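Local coordinates for protein transcriptional regulator (NtrC family) (Aquifex aeolicus, PDB 3DZD) that probably acts as an ATP-dependent activator of sigma54 transcription, a response regulator with a receiver domain and an AAA+ ATPase domain, here in the inactive state, at residues E198-E203 against G216-A221. Residues are numbered along the deposited sequence; the frame is centred on the assembly and turned at random.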
loop_
_atom_site.group_PDB
_atom_site.type_symbol
_atom_site.label_atom_id
_atom_site.label_comp_id
_atom_site.label_asym_id
_atom_site.label_seq_id
_atom_site.Cartn_x
_atom_site.Cartn_y
_atom_site.Cartn_z
ATOM N N GLU A 198 9.190 2.211 -18.093
ATOM C CA GLU A 198 8.923 2.052 -16.670
ATOM C C GLU A 198 8.968 3.396 -15.964
ATOM O O GLU A 198 8.204 3.649 -15.035
ATOM C CB GLU A 198 9.955 1.113 -16.046
ATOM C CG GLU A 198 9.713 -0.336 -16.358
ATOM C CD GLU A 198 8.493 -0.863 -15.647
ATOM O OE1 GLU A 198 8.545 -0.987 -14.403
ATOM O OE2 GLU A 198 7.483 -1.153 -16.329
ATOM N N LEU A 199 9.876 4.253 -16.413
ATOM C CA LEU A 199 10.085 5.549 -15.787
ATOM C C LEU A 199 9.037 6.566 -16.221
ATOM O O LEU A 199 8.438 7.250 -15.388
ATOM C CB LEU A 199 11.474 6.095 -16.141
ATOM C CG LEU A 199 12.669 5.725 -15.266
ATOM C CD1 LEU A 199 13.925 6.445 -15.753
ATOM C CD2 LEU A 199 12.392 6.072 -13.815
ATOM N N PHE A 200 8.837 6.670 -17.532
ATOM C CA PHE A 200 8.028 7.741 -18.110
ATOM C C PHE A 200 6.569 7.363 -18.337
ATOM O O PHE A 200 5.726 8.224 -18.564
ATOM C CB PHE A 200 8.658 8.225 -19.416
ATOM C CG PHE A 200 9.982 8.896 -19.224
ATOM C CD1 PHE A 200 10.050 10.248 -18.928
ATOM C CD2 PHE A 200 11.157 8.173 -19.313
ATOM C CE1 PHE A 200 11.267 10.869 -18.736
ATOM C CE2 PHE A 200 12.379 8.786 -19.123
ATOM C CZ PHE A 200 12.436 10.137 -18.832
ATOM N N GLY A 201 6.269 6.076 -18.269
ATOM C CA GLY A 201 4.922 5.625 -18.542
ATOM C C GLY A 201 4.567 5.860 -19.994
ATOM O O GLY A 201 5.296 6.537 -20.727
ATOM N N HIS A 202 3.444 5.296 -20.417
ATOM C CA HIS A 202 2.994 5.450 -21.793
ATOM C C HIS A 202 1.517 5.805 -21.826
ATOM O O HIS A 202 0.791 5.580 -20.858
ATOM C CB HIS A 202 3.256 4.172 -22.590
ATOM C CG HIS A 202 2.797 2.925 -21.903
ATOM N ND1 HIS A 202 1.551 2.374 -22.112
ATOM C CD2 HIS A 202 3.417 2.120 -21.008
ATOM C CE1 HIS A 202 1.423 1.285 -21.376
ATOM N NE2 HIS A 202 2.542 1.109 -20.696
ATOM N N GLU A 203 1.073 6.360 -22.943
ATOM C CA GLU A 203 -0.301 6.807 -23.049
ATOM C C GLU A 203 -0.711 6.930 -24.505
ATOM O O GLU A 203 -0.160 7.750 -25.237
ATOM C CB GLU A 203 -0.467 8.137 -22.313
ATOM C CG GLU A 203 -1.681 8.940 -22.712
ATOM C CD GLU A 203 -1.336 10.022 -23.708
ATOM O OE1 GLU A 203 -0.147 10.403 -23.769
ATOM O OE2 GLU A 203 -2.248 10.490 -24.424
ATOM N N GLY A 216 4.155 6.284 -15.249
ATOM C CA GLY A 216 5.549 5.950 -15.026
ATOM C C GLY A 216 5.919 6.034 -13.558
ATOM O O GLY A 216 5.201 6.646 -12.762
ATOM N N LYS A 217 7.039 5.414 -13.202
ATOM C CA LYS A 217 7.546 5.447 -11.838
ATOM C C LYS A 217 7.849 6.884 -11.402
ATOM O O LYS A 217 7.662 7.241 -10.240
ATOM C CB LYS A 217 8.817 4.600 -11.721
ATOM C CG LYS A 217 8.686 3.191 -12.253
ATOM C CD LYS A 217 8.123 2.242 -11.206
ATOM C CE LYS A 217 8.606 0.811 -11.436
ATOM N NZ LYS A 217 8.155 -0.115 -10.363
ATOM N N LEU A 218 8.335 7.704 -12.327
ATOM C CA LEU A 218 8.584 9.107 -12.000
ATOM C C LEU A 218 7.349 9.698 -11.325
ATOM O O LEU A 218 7.433 10.294 -10.255
ATOM C CB LEU A 218 8.938 9.910 -13.254
ATOM C CG LEU A 218 10.373 9.772 -13.760
ATOM C CD1 LEU A 218 10.489 10.168 -15.224
ATOM C CD2 LEU A 218 11.296 10.605 -12.899
ATOM N N GLU A 219 6.200 9.487 -11.955
ATOM C CA GLU A 219 4.923 9.996 -11.483
ATOM C C GLU A 219 4.437 9.314 -10.202
ATOM O O GLU A 219 3.824 9.951 -9.344
ATOM C CB GLU A 219 3.892 9.807 -12.590
ATOM C CG GLU A 219 2.530 10.363 -12.297
ATOM C CD GLU A 219 1.632 10.280 -13.512
ATOM O OE1 GLU A 219 2.128 9.845 -14.575
ATOM O OE2 GLU A 219 0.441 10.648 -13.406
ATOM N N LEU A 220 4.701 8.017 -10.081
ATOM C CA LEU A 220 4.265 7.257 -8.910
ATOM C C LEU A 220 5.034 7.673 -7.660
ATOM O O LEU A 220 4.619 7.389 -6.537
ATOM C CB LEU A 220 4.441 5.756 -9.147
ATOM C CG LEU A 220 3.456 5.107 -10.124
ATOM C CD1 LEU A 220 4.028 3.834 -10.716
ATOM C CD2 LEU A 220 2.137 4.832 -9.440
ATOM N N ALA A 221 6.157 8.352 -7.861
ATOM C CA ALA A 221 7.021 8.733 -6.752
ATOM C C ALA A 221 6.759 10.159 -6.278
ATOM O O ALA A 221 7.437 10.654 -5.386
ATOM C CB ALA A 221 8.479 8.556 -7.138
#
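The base of the L1 loop of a sigma54 activator, the GAFTGA-bearing insertion in its AAA+ domain, offers a worked example of one helix end meeting the start of another. The C-terminal end of helix 195-200 packs against the N-terminal end of helix 217-220, the loop lying between them in sequence. L218 N gives its hydrogen to L199 O at 3.1 Å, in the carbonyl plane and on a lone pair; one residue earlier, K217 N bonds to E198 O, whose place is less certain. The two segments bring their CA atoms closest at G201 and G216, 3.6 Å apart, and a CB on either glycine would strike the opposite backbone. The K217 chain, bent at chi2 (-86°), runs alongside that of E198, its CE 3.5 Å from E198 OE1, whereas K217 NZ stays 4.2 Å from that oxygen, beyond a salt bridge, and makes a weak hydrogen bond to D184 O. An alanine here would remove that chain and its bond to D184 O, and would probably loosen the helix start and lessen the positive charge beside E198. Beyond the backbone bonds the contact is apolar and buried: L199 CD2 meets L218 CG at 4.2 Å, and V245 of helix 236-248 touches both L218 and F200. L218, its CG anti to the carbonyl carbon (chi1 -79°), sets its CD1 over one face of the F200 ring, 3.9 Å from the centroid and displaced toward F200 CD1 and CE1.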